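Local coordinates for type IV pilus assembly protein PilF (Pseudomonas aeruginosa, PDB 2HO1) that helps build type IV pili, serving as an outer membrane lipoprotein that directs the localization and assembly of PilQ into dodecameric secretins, at residues R50-T53 and E54-K57; R169-R172 and N173-S176; S102-A105 and R106-N109; P193-Q196 and Y197-F201; M181-L184 and L185-R189. All blocks are in the same frame, centred on the assembly; numbering follows the deposited sequence. Where two conformers were deposited one is given.

Contact 1 of 5, residues R50-T53 and E54-K57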
loop_
_atom_site.group_PDB
_atom_site.type_symbol
_atom_site.label_atom_id
_atom_site.label_comp_id
_atom_site.label_asym_id
_atom_site.label_seq_id
_atom_site.Cartn_x
_atom_site.Cartn_y
_atom_site.Cartn_z
ATOM N N ARG A 50 -20.824 -22.613 -10.467
ATOM C CA ARG A 50 -21.414 -23.495 -11.467
ATOM C C ARG A 50 -22.028 -22.700 -12.627
ATOM O O ARG A 50 -22.585 -23.280 -13.564
ATOM C CB ARG A 50 -22.491 -24.395 -10.819
ATOM C CG ARG A 50 -21.949 -25.454 -9.818
ATOM C CD ARG A 50 -23.034 -26.483 -9.372
ATOM N NE ARG A 50 -23.918 -26.003 -8.301
ATOM C CZ ARG A 50 -23.760 -26.295 -7.012
ATOM N NH1 ARG A 50 -22.758 -27.067 -6.627
ATOM N NH2 ARG A 50 -24.592 -25.808 -6.104
ATOM N N GLY A 51 -21.930 -21.375 -12.559
ATOM C CA GLY A 51 -22.484 -20.541 -13.608
ATOM C C GLY A 51 -23.954 -20.193 -13.367
ATOM O O GLY A 51 -24.525 -19.423 -14.132
ATOM N N ASN A 52 -24.590 -20.745 -12.331
ATOM C CA ASN A 52 -26.000 -20.402 -12.073
ATOM C C ASN A 52 -26.085 -19.136 -11.231
ATOM O O ASN A 52 -26.598 -19.145 -10.107
ATOM C CB ASN A 52 -26.722 -21.520 -11.330
ATOM C CG ASN A 52 -26.490 -22.860 -11.949
ATOM O OD1 ASN A 52 -25.628 -23.635 -11.498
ATOM N ND2 ASN A 52 -27.243 -23.155 -12.998
ATOM N N THR A 53 -25.605 -18.039 -11.805
ATOM C CA THR A 53 -25.545 -16.743 -11.142
ATOM C C THR A 53 -26.794 -16.269 -10.426
ATOM O O THR A 53 -26.773 -15.959 -9.226
ATOM C CB THR A 53 -25.120 -15.724 -12.161
ATOM O OG1 THR A 53 -23.928 -16.212 -12.788
ATOM C CG2 THR A 53 -24.870 -14.373 -11.515
ATOM N N GLU A 54 -27.884 -16.217 -11.176
ATOM C CA GLU A 54 -29.172 -15.789 -10.649
ATOM C C GLU A 54 -29.660 -16.681 -9.493
ATOM O O GLU A 54 -30.215 -16.168 -8.519
ATOM C CB GLU A 54 -30.189 -15.740 -11.815
ATOM C CG GLU A 54 -31.587 -15.185 -11.502
ATOM C CD GLU A 54 -31.589 -13.790 -10.890
ATOM O OE1 GLU A 54 -30.671 -12.980 -11.183
ATOM O OE2 GLU A 54 -32.535 -13.490 -10.119
ATOM N N GLN A 55 -29.434 -17.995 -9.568
ATOM C CA GLN A 55 -29.876 -18.920 -8.496
ATOM C C GLN A 55 -29.149 -18.729 -7.170
ATOM O O GLN A 55 -29.669 -19.094 -6.122
ATOM C CB GLN A 55 -29.672 -20.376 -8.901
ATOM C CG GLN A 55 -30.664 -20.898 -9.902
ATOM C CD GLN A 55 -30.139 -22.138 -10.610
ATOM O OE1 GLN A 55 -29.883 -23.167 -9.972
ATOM N NE2 GLN A 55 -29.962 -22.040 -11.940
ATOM N N ALA A 56 -27.932 -18.194 -7.242
ATOM C CA ALA A 56 -27.096 -17.940 -6.075
ATOM C C ALA A 56 -27.761 -17.009 -5.062
ATOM O O ALA A 56 -27.481 -17.081 -3.874
ATOM C CB ALA A 56 -25.742 -17.346 -6.533
ATOM N N LYS A 57 -28.650 -16.132 -5.527
ATOM C CA LYS A 57 -29.331 -15.190 -4.635
ATOM C C LYS A 57 -30.211 -15.771 -3.530
ATOM O O LYS A 57 -30.244 -15.228 -2.407
ATOM C CB LYS A 57 -30.187 -14.208 -5.446
ATOM C CG LYS A 57 -29.416 -13.248 -6.334
ATOM C CD LYS A 57 -30.418 -12.437 -7.164
ATOM C CE LYS A 57 -29.773 -11.399 -8.057
ATOM N NZ LYS A 57 -30.836 -10.683 -8.858
#
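Between Asn52 and Ala56 the chain turns in on itself, and Ala56 N reaches two preceding carbonyls, bonding to Thr53 O at 3.2 Å and weakly to Asn52 O at 3.3 Å. Just before this turn, Gly51 has positive phi and completes a Schellman motif after helix 33-49, while Asn52 is the centre of an inverse gamma turn. Ala56 CB presses on Thr53 O at 3.2 Å and packs inward against Tyr47 and Leu48 of helix 33-49 and Val80 of helix 71-83. Gln55 carries its extended chain back across Asn52: with CG beside the backbone N (chi1 -75°), its NE2 lies 3.3 Å from Asn52 CB, and the two amide planes are inclined 47° to each other. Across the start of the next helix, Lys57 NZ forms a salt bridge with Glu54 OE1, three residues back, at 3.3 Å, a weak link. A second carboxylate, that of Glu84, lies close to Glu54 and forms a long, weak ion pair with Lys57. The ammonium therefore probably offsets repulsion between two nearby acids, on a surface loop whose apolar anchor is Ala56.

Contact 2 of 5, residues R169-R172 and N173-S176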
loop_
_atom_site.group_PDB
_atom_site.type_symbol
_atom_site.label_atom_id
_atom_site.label_comp_id
_atom_site.label_asym_id
_atom_site.label_seq_id
_atom_site.Cartn_x
_atom_site.Cartn_y
_atom_site.Cartn_z
ATOM N N ARG A 169 6.977 -13.149 -6.855
ATOM C CA ARG A 169 7.844 -13.595 -5.764
ATOM C C ARG A 169 6.995 -14.433 -4.811
ATOM O O ARG A 169 7.485 -15.401 -4.245
ATOM C CB ARG A 169 8.441 -12.395 -5.029
ATOM C CG ARG A 169 9.880 -12.584 -4.574
ATOM C CD ARG A 169 10.341 -11.414 -3.705
ATOM N NE ARG A 169 11.609 -11.661 -3.001
ATOM C CZ ARG A 169 12.062 -10.916 -1.985
ATOM N NH1 ARG A 169 11.352 -9.886 -1.534
ATOM N NH2 ARG A 169 13.220 -11.202 -1.404
ATOM N N LEU A 170 5.718 -14.074 -4.657
ATOM C CA LEU A 170 4.791 -14.810 -3.790
ATOM C C LEU A 170 4.197 -16.045 -4.464
ATOM O O LEU A 170 3.829 -17.030 -3.803
ATOM C CB LEU A 170 3.634 -13.926 -3.339
ATOM C CG LEU A 170 3.979 -12.760 -2.432
ATOM C CD1 LEU A 170 2.707 -12.083 -2.032
ATOM C CD2 LEU A 170 4.756 -13.263 -1.207
ATOM N N ASN A 171 4.056 -15.972 -5.780
ATOM C CA ASN A 171 3.544 -17.102 -6.524
ATOM C C ASN A 171 4.121 -17.097 -7.924
ATOM O O ASN A 171 3.654 -16.396 -8.811
ATOM C CB ASN A 171 2.023 -17.083 -6.557
ATOM C CG ASN A 171 1.468 -18.286 -7.255
ATOM O OD1 ASN A 171 2.223 -19.154 -7.680
ATOM N ND2 ASN A 171 0.151 -18.346 -7.393
ATOM N N ARG A 172 5.167 -17.890 -8.096
ATOM C CA ARG A 172 5.884 -18.021 -9.360
ATOM C C ARG A 172 5.064 -18.581 -10.505
ATOM O O ARG A 172 5.335 -18.282 -11.662
ATOM C CB ARG A 172 7.097 -18.926 -9.162
ATOM C CG ARG A 172 8.079 -18.421 -8.133
ATOM C CD ARG A 172 8.775 -17.170 -8.644
ATOM N NE ARG A 172 9.764 -16.667 -7.694
ATOM C CZ ARG A 172 10.345 -15.477 -7.796
ATOM N NH1 ARG A 172 10.023 -14.662 -8.803
ATOM N NH2 ARG A 172 11.238 -15.096 -6.892
ATOM N N ASN A 173 4.065 -19.394 -10.180
ATOM C CA ASN A 173 3.247 -20.023 -11.199
ATOM C C ASN A 173 2.043 -19.196 -11.661
ATOM O O ASN A 173 0.896 -19.576 -11.433
ATOM C CB ASN A 173 2.800 -21.400 -10.687
ATOM C CG ASN A 173 2.108 -22.239 -11.766
ATOM O OD1 ASN A 173 2.106 -21.879 -12.952
ATOM N ND2 ASN A 173 1.521 -23.371 -11.357
ATOM N N GLN A 174 2.302 -18.064 -12.314
ATOM C CA GLN A 174 1.223 -17.201 -12.803
ATOM C C GLN A 174 1.557 -16.748 -14.232
ATOM O O GLN A 174 2.134 -15.683 -14.440
ATOM C CB GLN A 174 1.057 -15.958 -11.908
ATOM C CG GLN A 174 0.805 -16.221 -10.426
ATOM C CD GLN A 174 0.635 -14.924 -9.610
ATOM O OE1 GLN A 174 -0.459 -14.357 -9.541
ATOM N NE2 GLN A 174 1.726 -14.448 -9.014
ATOM N N PRO A 175 1.210 -17.569 -15.236
ATOM C CA PRO A 175 1.483 -17.235 -16.641
ATOM C C PRO A 175 1.017 -15.835 -17.040
ATOM O O PRO A 175 1.723 -15.134 -17.747
ATOM C CB PRO A 175 0.735 -18.326 -17.405
ATOM C CG PRO A 175 0.825 -19.507 -16.458
ATOM C CD PRO A 175 0.508 -18.863 -15.128
ATOM N N SER A 176 -0.166 -15.423 -16.585
ATOM C CA SER A 176 -0.676 -14.107 -16.940
ATOM C C SER A 176 0.205 -12.957 -16.441
ATOM O O SER A 176 0.340 -11.950 -17.133
ATOM C CB SER A 176 -2.122 -13.924 -16.453
ATOM O OG SER A 176 -2.216 -13.793 -15.046
#
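Gln174 NE2 donates to the carbonyl oxygen of Asn171 over 2.7 Å, the shortest bond of this turn. The donor lies in the carbonyl plane and on a lone pair, with an N-H...O angle of 152°. The same NE2 also bonds to Ser167 OG, one turn back in helix 157-170, and the two partners together fix how the amide is rotated. Gln174 gets there by a straight chain: its CG sits beside the backbone N, and chi2 is fully extended at -179°. Along the way CG passes 3.3 Å from Asn171 O, and the amide comes to lie over that of Asn171, the two planes stacked within 10°. Asn171, the first residue to leave the helix, uses its own side-chain oxygen on the next bend, where OD1 accepts from Asn173 N at 3.1 Å in an Asx turn, the donor standing above the carbonyl plane. Asn173 then forms the centre of an inverse gamma turn, closed by a weak backbone bond of 3.1 Å from Gln174 N to Arg172 O. Arg172 bends its chain back at chi2 and lays one guanidinium face over Arg169 CA. Beyond the turn, Gln174 is the N-cap residue of helix 175-187, whose Ser176 OG bonds to Glu145. The connection from the predicted fourth repeat to the fifth is thus held by two amide side chains, Asn171 closing the Asx turn and Gln174 bridging back to Asn171 O. The Asn171 carbonyl and Asn173 N-H, outside either helix, both have side-chain partners.

Contact 3 of 5, residues S102-A105 and R106-N109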
loop_
_atom_site.group_PDB
_atom_site.type_symbol
_atom_site.label_atom_id
_atom_site.label_comp_id
_atom_site.label_asym_id
_atom_site.label_seq_id
_atom_site.Cartn_x
_atom_site.Cartn_y
_atom_site.Cartn_z
ATOM N N SER A 102 -13.716 -3.459 7.607
ATOM C CA SER A 102 -13.075 -2.648 6.568
ATOM C C SER A 102 -11.684 -3.123 6.121
ATOM O O SER A 102 -11.165 -2.628 5.110
ATOM C CB SER A 102 -12.939 -1.204 7.051
ATOM O OG SER A 102 -12.093 -1.160 8.191
ATOM N N ARG A 103 -11.081 -4.059 6.864
ATOM C CA ARG A 103 -9.733 -4.541 6.522
ATOM C C ARG A 103 -9.593 -5.987 6.028
ATOM O O ARG A 103 -8.479 -6.509 5.955
ATOM C CB ARG A 103 -8.767 -4.271 7.687
ATOM C CG ARG A 103 -8.613 -2.754 7.933
ATOM C CD ARG A 103 -7.462 -2.364 8.877
ATOM N NE ARG A 103 -7.642 -2.856 10.243
ATOM C CZ ARG A 103 -7.026 -3.924 10.742
ATOM N NH1 ARG A 103 -6.180 -4.617 9.986
ATOM N NH2 ARG A 103 -7.251 -4.295 12.000
ATOM N N ASN A 104 -10.728 -6.585 5.657
ATOM C CA ASN A 104 -10.822 -7.933 5.114
ATOM C C ASN A 104 -10.151 -7.962 3.735
ATOM O O ASN A 104 -10.731 -7.514 2.741
ATOM C CB ASN A 104 -12.307 -8.306 4.957
ATOM C CG ASN A 104 -12.504 -9.694 4.419
ATOM O OD1 ASN A 104 -11.826 -10.126 3.508
ATOM N ND2 ASN A 104 -13.460 -10.398 4.973
ATOM N N ALA A 105 -8.954 -8.525 3.667
ATOM C CA ALA A 105 -8.174 -8.557 2.423
ATOM C C ALA A 105 -8.808 -9.245 1.221
ATOM O O ALA A 105 -8.618 -8.809 0.086
ATOM C CB ALA A 105 -6.773 -9.169 2.690
ATOM N N ARG A 106 -9.518 -10.345 1.455
ATOM C CA ARG A 106 -10.148 -11.054 0.367
ATOM C C ARG A 106 -11.210 -10.157 -0.303
ATOM O O ARG A 106 -11.248 -10.031 -1.526
ATOM C CB ARG A 106 -10.803 -12.344 0.894
ATOM C CG ARG A 106 -11.401 -13.223 -0.200
ATOM C CD ARG A 106 -12.108 -14.464 0.403
ATOM N NE ARG A 106 -13.324 -14.058 1.091
ATOM C CZ ARG A 106 -14.469 -13.794 0.460
ATOM N NH1 ARG A 106 -14.550 -13.937 -0.870
ATOM N NH2 ARG A 106 -15.539 -13.412 1.151
ATOM N N VAL A 107 -12.049 -9.536 0.519
ATOM C CA VAL A 107 -13.115 -8.692 0.027
ATOM C C VAL A 107 -12.558 -7.389 -0.528
ATOM O O VAL A 107 -13.039 -6.911 -1.564
ATOM C CB VAL A 107 -14.137 -8.443 1.138
ATOM C CG1 VAL A 107 -15.215 -7.467 0.671
ATOM C CG2 VAL A 107 -14.760 -9.785 1.535
ATOM N N LEU A 108 -11.529 -6.840 0.118
ATOM C CA LEU A 108 -10.907 -5.631 -0.407
ATOM C C LEU A 108 -10.334 -5.951 -1.788
ATOM O O LEU A 108 -10.398 -5.128 -2.701
ATOM C CB LEU A 108 -9.787 -5.139 0.508
ATOM C CG LEU A 108 -10.245 -4.388 1.777
ATOM C CD1 LEU A 108 -9.046 -4.250 2.750
ATOM C CD2 LEU A 108 -10.816 -2.983 1.389
ATOM N N ASN A 109 -9.790 -7.148 -1.962
ATOM C CA ASN A 109 -9.198 -7.478 -3.252
ATOM C C ASN A 109 -10.272 -7.698 -4.321
ATOM O O ASN A 109 -10.109 -7.243 -5.429
ATOM C CB ASN A 109 -8.277 -8.706 -3.139
ATOM C CG ASN A 109 -7.601 -9.042 -4.462
ATOM O OD1 ASN A 109 -6.928 -8.204 -5.069
ATOM N ND2 ASN A 109 -7.774 -10.262 -4.910
HETATM O O HOH W 1 -13.673 -13.137 4.107
#
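Asn104 reaches forward over the first turn of helix 105-117 and meets Val107. From CB the side chain runs with CG opposite the backbone N (chi1 -179°), a setting that swings the amide toward the N-H groups of the first turn. CG lies 3.7 Å from Val107 CG2, a contact of the amide carbon with one methyl of the valine. At the tip, OD1 accepts from Val107 N at 3.1 Å along a nearly straight N-H...O line of 173°, although the donor stands 50° above the carbonyl plane. The other branch, ND2, gives a hydrogen to a water at 2.9 Å and bonds also to Asp101 OD2. That water takes a second hydrogen from Arg106 NE, 3.2 Å away at the guanidinium edge, and so ties the cap to the side chain two residues on. The backbone oxygen of Asn104 receives Leu108 N at 2.8 Å, the first regular turn of the helix, and Leu108 CD1 rests 3.6 Å from Ser102 O. Leu108 and Val107 also pack on Leu98 of helix 87-100. This is a classic asparagine N-cap, here opening the first helix of the predicted third tetratricopeptide repeat.

Contact 4 of 5, residues P193-Q196 and Y197-F201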
loop_
_atom_site.group_PDB
_atom_site.type_symbol
_atom_site.label_atom_id
_atom_site.label_comp_id
_atom_site.label_asym_id
_atom_site.label_seq_id
_atom_site.Cartn_x
_atom_site.Cartn_y
_atom_site.Cartn_z
ATOM N N PRO A 193 15.581 -10.512 -20.319
ATOM C CA PRO A 193 14.662 -10.768 -19.203
ATOM C C PRO A 193 13.246 -10.968 -19.791
ATOM O O PRO A 193 12.480 -11.805 -19.319
ATOM C CB PRO A 193 14.748 -9.488 -18.372
ATOM C CG PRO A 193 16.063 -8.927 -18.719
ATOM C CD PRO A 193 16.225 -9.199 -20.189
ATOM N N ALA A 194 12.927 -10.198 -20.827
ATOM C CA ALA A 194 11.615 -10.276 -21.479
ATOM C C ALA A 194 11.341 -11.695 -21.940
ATOM O O ALA A 194 10.318 -12.295 -21.614
ATOM C CB ALA A 194 11.567 -9.326 -22.672
ATOM N N ARG A 195 12.292 -12.222 -22.703
ATOM C CA ARG A 195 12.217 -13.565 -23.242
ATOM C C ARG A 195 12.059 -14.577 -22.136
ATOM O O ARG A 195 11.299 -15.538 -22.233
ATOM C CB ARG A 195 13.489 -13.865 -24.008
ATOM C CG ARG A 195 13.565 -15.291 -24.484
ATOM C CD ARG A 195 14.775 -15.500 -25.344
ATOM N NE ARG A 195 14.598 -16.673 -26.181
ATOM C CZ ARG A 195 15.560 -17.192 -26.929
ATOM N NH1 ARG A 195 16.766 -16.634 -26.928
ATOM N NH2 ARG A 195 15.309 -18.256 -27.689
ATOM N N GLN A 196 12.800 -14.367 -21.068
ATOM C CA GLN A 196 12.722 -15.278 -19.951
ATOM C C GLN A 196 11.325 -15.351 -19.400
ATOM O O GLN A 196 10.796 -16.446 -19.207
ATOM C CB GLN A 196 13.678 -14.848 -18.856
ATOM C CG GLN A 196 15.128 -15.112 -19.202
ATOM C CD GLN A 196 16.038 -14.761 -18.066
ATOM O OE1 GLN A 196 16.350 -13.580 -17.847
ATOM N NE2 GLN A 196 16.458 -15.780 -17.307
ATOM N N TYR A 197 10.722 -14.189 -19.141
ATOM C CA TYR A 197 9.374 -14.160 -18.602
ATOM C C TYR A 197 8.384 -14.702 -19.632
ATOM O O TYR A 197 7.404 -15.354 -19.281
ATOM C CB TYR A 197 9.002 -12.734 -18.167
ATOM C CG TYR A 197 9.507 -12.382 -16.783
ATOM C CD1 TYR A 197 8.894 -12.897 -15.644
ATOM C CD2 TYR A 197 10.617 -11.552 -16.616
ATOM C CE1 TYR A 197 9.375 -12.595 -14.369
ATOM C CE2 TYR A 197 11.105 -11.236 -15.353
ATOM C CZ TYR A 197 10.483 -11.755 -14.231
ATOM O OH TYR A 197 10.933 -11.389 -12.968
ATOM N N TYR A 198 8.650 -14.449 -20.905
ATOM C CA TYR A 198 7.762 -14.955 -21.935
ATOM C C TYR A 198 7.764 -16.484 -21.905
ATOM O O TYR A 198 6.708 -17.126 -21.856
ATOM C CB TYR A 198 8.196 -14.501 -23.316
ATOM C CG TYR A 198 7.163 -14.843 -24.350
ATOM C CD1 TYR A 198 7.190 -16.077 -25.014
ATOM C CD2 TYR A 198 6.136 -13.945 -24.657
ATOM C CE1 TYR A 198 6.222 -16.404 -25.963
ATOM C CE2 TYR A 198 5.165 -14.256 -25.591
ATOM C CZ TYR A 198 5.207 -15.487 -26.246
ATOM O OH TYR A 198 4.227 -15.793 -27.170
ATOM N N ASP A 199 8.953 -17.075 -21.928
ATOM C CA ASP A 199 9.025 -18.527 -21.894
ATOM C C ASP A 199 8.262 -19.057 -20.679
ATOM O O ASP A 199 7.551 -20.053 -20.786
ATOM C CB ASP A 199 10.485 -19.001 -21.885
ATOM C CG ASP A 199 11.229 -18.605 -23.148
ATOM O OD1 ASP A 199 10.594 -18.568 -24.222
ATOM O OD2 ASP A 199 12.447 -18.330 -23.081
ATOM N N LEU A 200 8.383 -18.388 -19.534
ATOM C CA LEU A 200 7.672 -18.839 -18.338
ATOM C C LEU A 200 6.172 -18.757 -18.590
ATOM O O LEU A 200 5.400 -19.614 -18.146
ATOM C CB LEU A 200 8.044 -17.987 -17.118
ATOM C CG LEU A 200 7.388 -18.354 -15.776
ATOM C CD1 LEU A 200 7.800 -19.759 -15.334
ATOM C CD2 LEU A 200 7.795 -17.329 -14.724
ATOM N N PHE A 201 5.748 -17.729 -19.315
ATOM C CA PHE A 201 4.329 -17.597 -19.629
ATOM C C PHE A 201 3.888 -18.703 -20.596
ATOM O O PHE A 201 2.832 -19.299 -20.421
ATOM C CB PHE A 201 4.039 -16.229 -20.263
ATOM C CG PHE A 201 2.888 -16.248 -21.216
ATOM C CD1 PHE A 201 1.589 -16.260 -20.753
ATOM C CD2 PHE A 201 3.114 -16.332 -22.596
ATOM C CE1 PHE A 201 0.517 -16.359 -21.647
ATOM C CE2 PHE A 201 2.064 -16.434 -23.487
ATOM C CZ PHE A 201 0.762 -16.449 -23.019
#
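Tyr197, Gln196 and Arg195 carry most of this contact, a run of i to i+4 pairings within helix 191-202 of the predicted fifth tetratricopeptide repeat. Tyr197 N bonds to Pro193 O at 3.0 Å, and its ring swings back toward the same carbonyl. CG sits beside the backbone N (chi1 -83°), which brings CD2 to within 3.3 Å of Pro193 O, the ring presenting itself obliquely. This leans Tyr197 toward the preceding helix, 175-187, where it packs on Met181 and Leu185. Gln196 bonds through its backbone: its oxygen takes Leu200 N at 3.1 Å, while its extended side chain runs out along the exposed face of the helix. Arg195 and Asp199 form the charged edge. The arginine chain is stretched from CG to NE, and its CG touches Asp199 OD2 at 3.5 Å. Its charged end lies beyond salt-bridge reach, with Arg195 NE 4.1 Å from Asp199 OD2 and the oxygen well out of the guanidinium plane, so any attraction is probably of charges alone, without a directed bond; the guanidinium makes a cation-pi contact with Phe222. On the buried face, Tyr198 packs on helix 209-221, its hydroxyl bonded to Ser211 O and Gln207 NE2, and Phe201 CD2 lies against one face of its ring. Asp199 OD2 has a less comfortable neighbour, the acceptor Arg195 O, 3.1 Å away. That same carbonyl is satisfied by Asp199 N, at 2.8 Å and with an almost straight N-H...O angle of 174°.

Contact 5 of 5, residues M181-L184 and L185-R189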
loop_
_atom_site.group_PDB
_atom_site.type_symbol
_atom_site.label_atom_id
_atom_site.label_comp_id
_atom_site.label_asym_id
_atom_site.label_seq_id
_atom_site.Cartn_x
_atom_site.Cartn_y
_atom_site.Cartn_z
HETATM N N MSE A 181 4.889 -9.058 -17.510
HETATM C CA MSE A 181 6.309 -8.742 -17.308
HETATM C C MSE A 181 7.026 -8.764 -18.651
HETATM O O MSE A 181 7.777 -7.840 -18.985
HETATM C CB MSE A 181 6.986 -9.749 -16.361
HETATM C CG MSE A 181 6.711 -9.551 -14.863
HETATM SE SE MSE A 181 7.377 -7.866 -14.168
HETATM C CE MSE A 181 9.206 -7.980 -14.688
ATOM N N ALA A 182 6.807 -9.826 -19.424
ATOM C CA ALA A 182 7.451 -9.940 -20.744
ATOM C C ALA A 182 7.139 -8.711 -21.604
ATOM O O ALA A 182 8.032 -8.136 -22.256
ATOM C CB ALA A 182 6.969 -11.228 -21.469
ATOM N N ASP A 183 5.877 -8.298 -21.609
ATOM C CA ASP A 183 5.506 -7.147 -22.412
ATOM C C ASP A 183 6.242 -5.890 -21.953
ATOM O O ASP A 183 6.761 -5.124 -22.771
ATOM C CB ASP A 183 3.989 -6.942 -22.368
ATOM C CG ASP A 183 3.483 -6.035 -23.491
ATOM O OD1 ASP A 183 4.013 -6.121 -24.632
ATOM O OD2 ASP A 183 2.545 -5.243 -23.241
ATOM N N LEU A 184 6.299 -5.674 -20.640
ATOM C CA LEU A 184 6.975 -4.489 -20.132
ATOM C C LEU A 184 8.442 -4.507 -20.479
ATOM O O LEU A 184 8.968 -3.529 -20.991
ATOM C CB LEU A 184 6.809 -4.385 -18.622
ATOM C CG LEU A 184 5.388 -4.057 -18.189
ATOM C CD1 LEU A 184 5.276 -4.209 -16.681
ATOM C CD2 LEU A 184 5.037 -2.660 -18.636
ATOM N N LEU A 185 9.108 -5.624 -20.217
ATOM C CA LEU A 185 10.537 -5.720 -20.519
ATOM C C LEU A 185 10.789 -5.549 -22.011
ATOM O O LEU A 185 11.719 -4.844 -22.415
ATOM C CB LEU A 185 11.085 -7.050 -20.024
ATOM C CG LEU A 185 10.964 -7.139 -18.504
ATOM C CD1 LEU A 185 11.195 -8.587 -18.039
ATOM C CD2 LEU A 185 11.968 -6.156 -17.872
ATOM N N TYR A 186 9.961 -6.181 -22.837
ATOM C CA TYR A 186 10.105 -6.024 -24.273
ATOM C C TYR A 186 10.047 -4.553 -24.632
ATOM O O TYR A 186 10.907 -4.047 -25.347
ATOM C CB TYR A 186 9.025 -6.788 -25.035
ATOM C CG TYR A 186 9.050 -6.507 -26.518
ATOM C CD1 TYR A 186 10.035 -7.051 -27.329
ATOM C CD2 TYR A 186 8.104 -5.684 -27.104
ATOM C CE1 TYR A 186 10.069 -6.790 -28.680
ATOM C CE2 TYR A 186 8.131 -5.417 -28.456
ATOM C CZ TYR A 186 9.116 -5.974 -29.239
ATOM O OH TYR A 186 9.148 -5.713 -30.588
ATOM N N LYS A 187 9.030 -3.863 -24.127
ATOM C CA LYS A 187 8.879 -2.449 -24.419
ATOM C C LYS A 187 10.071 -1.630 -23.917
ATOM O O LYS A 187 10.332 -0.553 -24.440
ATOM C CB LYS A 187 7.584 -1.911 -23.812
ATOM C CG LYS A 187 6.303 -2.229 -24.589
ATOM C CD LYS A 187 5.107 -1.652 -23.840
ATOM C CE LYS A 187 3.827 -1.777 -24.630
ATOM N NZ LYS A 187 3.552 -3.196 -24.981
ATOM N N GLU A 188 10.780 -2.145 -22.910
ATOM C CA GLU A 188 11.958 -1.480 -22.333
ATOM C C GLU A 188 13.240 -1.872 -23.068
ATOM O O GLU A 188 14.328 -1.432 -22.695
ATOM C CB GLU A 188 12.170 -1.894 -20.873
ATOM C CG GLU A 188 11.266 -1.265 -19.842
ATOM C CD GLU A 188 11.508 -1.840 -18.452
ATOM O OE1 GLU A 188 12.678 -2.082 -18.100
ATOM O OE2 GLU A 188 10.533 -2.041 -17.706
ATOM N N ARG A 189 13.112 -2.737 -24.069
ATOM C CA ARG A 189 14.261 -3.219 -24.831
ATOM C C ARG A 189 15.117 -4.196 -24.013
ATOM O O ARG A 189 16.209 -4.548 -24.430
ATOM C CB ARG A 189 15.133 -2.048 -25.285
ATOM C CG ARG A 189 14.441 -1.034 -26.167
ATOM C CD ARG A 189 14.474 -1.453 -27.622
ATOM N NE ARG A 189 13.907 -0.434 -28.503
ATOM C CZ ARG A 189 14.301 0.840 -28.539
ATOM N NH1 ARG A 189 15.271 1.270 -27.734
ATOM N NH2 ARG A 189 13.737 1.685 -29.396
#
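Met181 and Leu185 form the close-packed side of this helix end, whereas Asp183 and Lys187 face the outer side. The Met181 chain, modelled as selenomethionine, bends at both chi2 and chi3 and curls so that its CE lies 3.9 Å from Leu185 CD1. Leu185 N bonds to Met181 O at 2.9 Å, almost straight (178°), and Leu185 CG comes within 3.3 Å of Met181 O. Phe164 and Leu168 of helix 157-170 also pack on Met181, and Tyr186 packs on helix 209-221. The outer side is held by charge. Lys187 runs out straight and turns only at its last torsion (chi4 57°), which brings NZ within reach of both carboxylate oxygens of Asp183, 2.9 Å from OD2 and 3.0 Å from OD1, from out of the carboxylate plane. Both hydrogen bonds are weak, but the pair is a salt bridge, and OD2 is shared with Arg210 of helix 209-221, so the acid probably balances two positive charges. Past Lys187, Glu188 N still bonds to Leu184 O at 3.0 Å, and Arg189 takes positive phi. The arrangement ends helix 175-187 in a Schellman motif, at the turn between the two helices of the predicted fifth tetratricopeptide repeat.

The five contacts run through an all-helical chain of predicted tetratricopeptide repeats in the order 1, 3, 2, 5, 4. Contact 1, between helices 33-49 and 57-66, stands alone near the N-terminus, its centre 23 Å from that of contact 3 and 40 Å from that of contact 5. Contact 3 opens helix 105-117, and contact 2 joins helices 157-170 and 175-187. Contacts 2 and 5 mark the start and end of helix 175-187, centres 17 Å apart, and contact 4 on helix 191-202 touches both. These three thus frame one helical hairpin, while contacts 1 and 3 fix turns earlier in the superhelix used for protein binding.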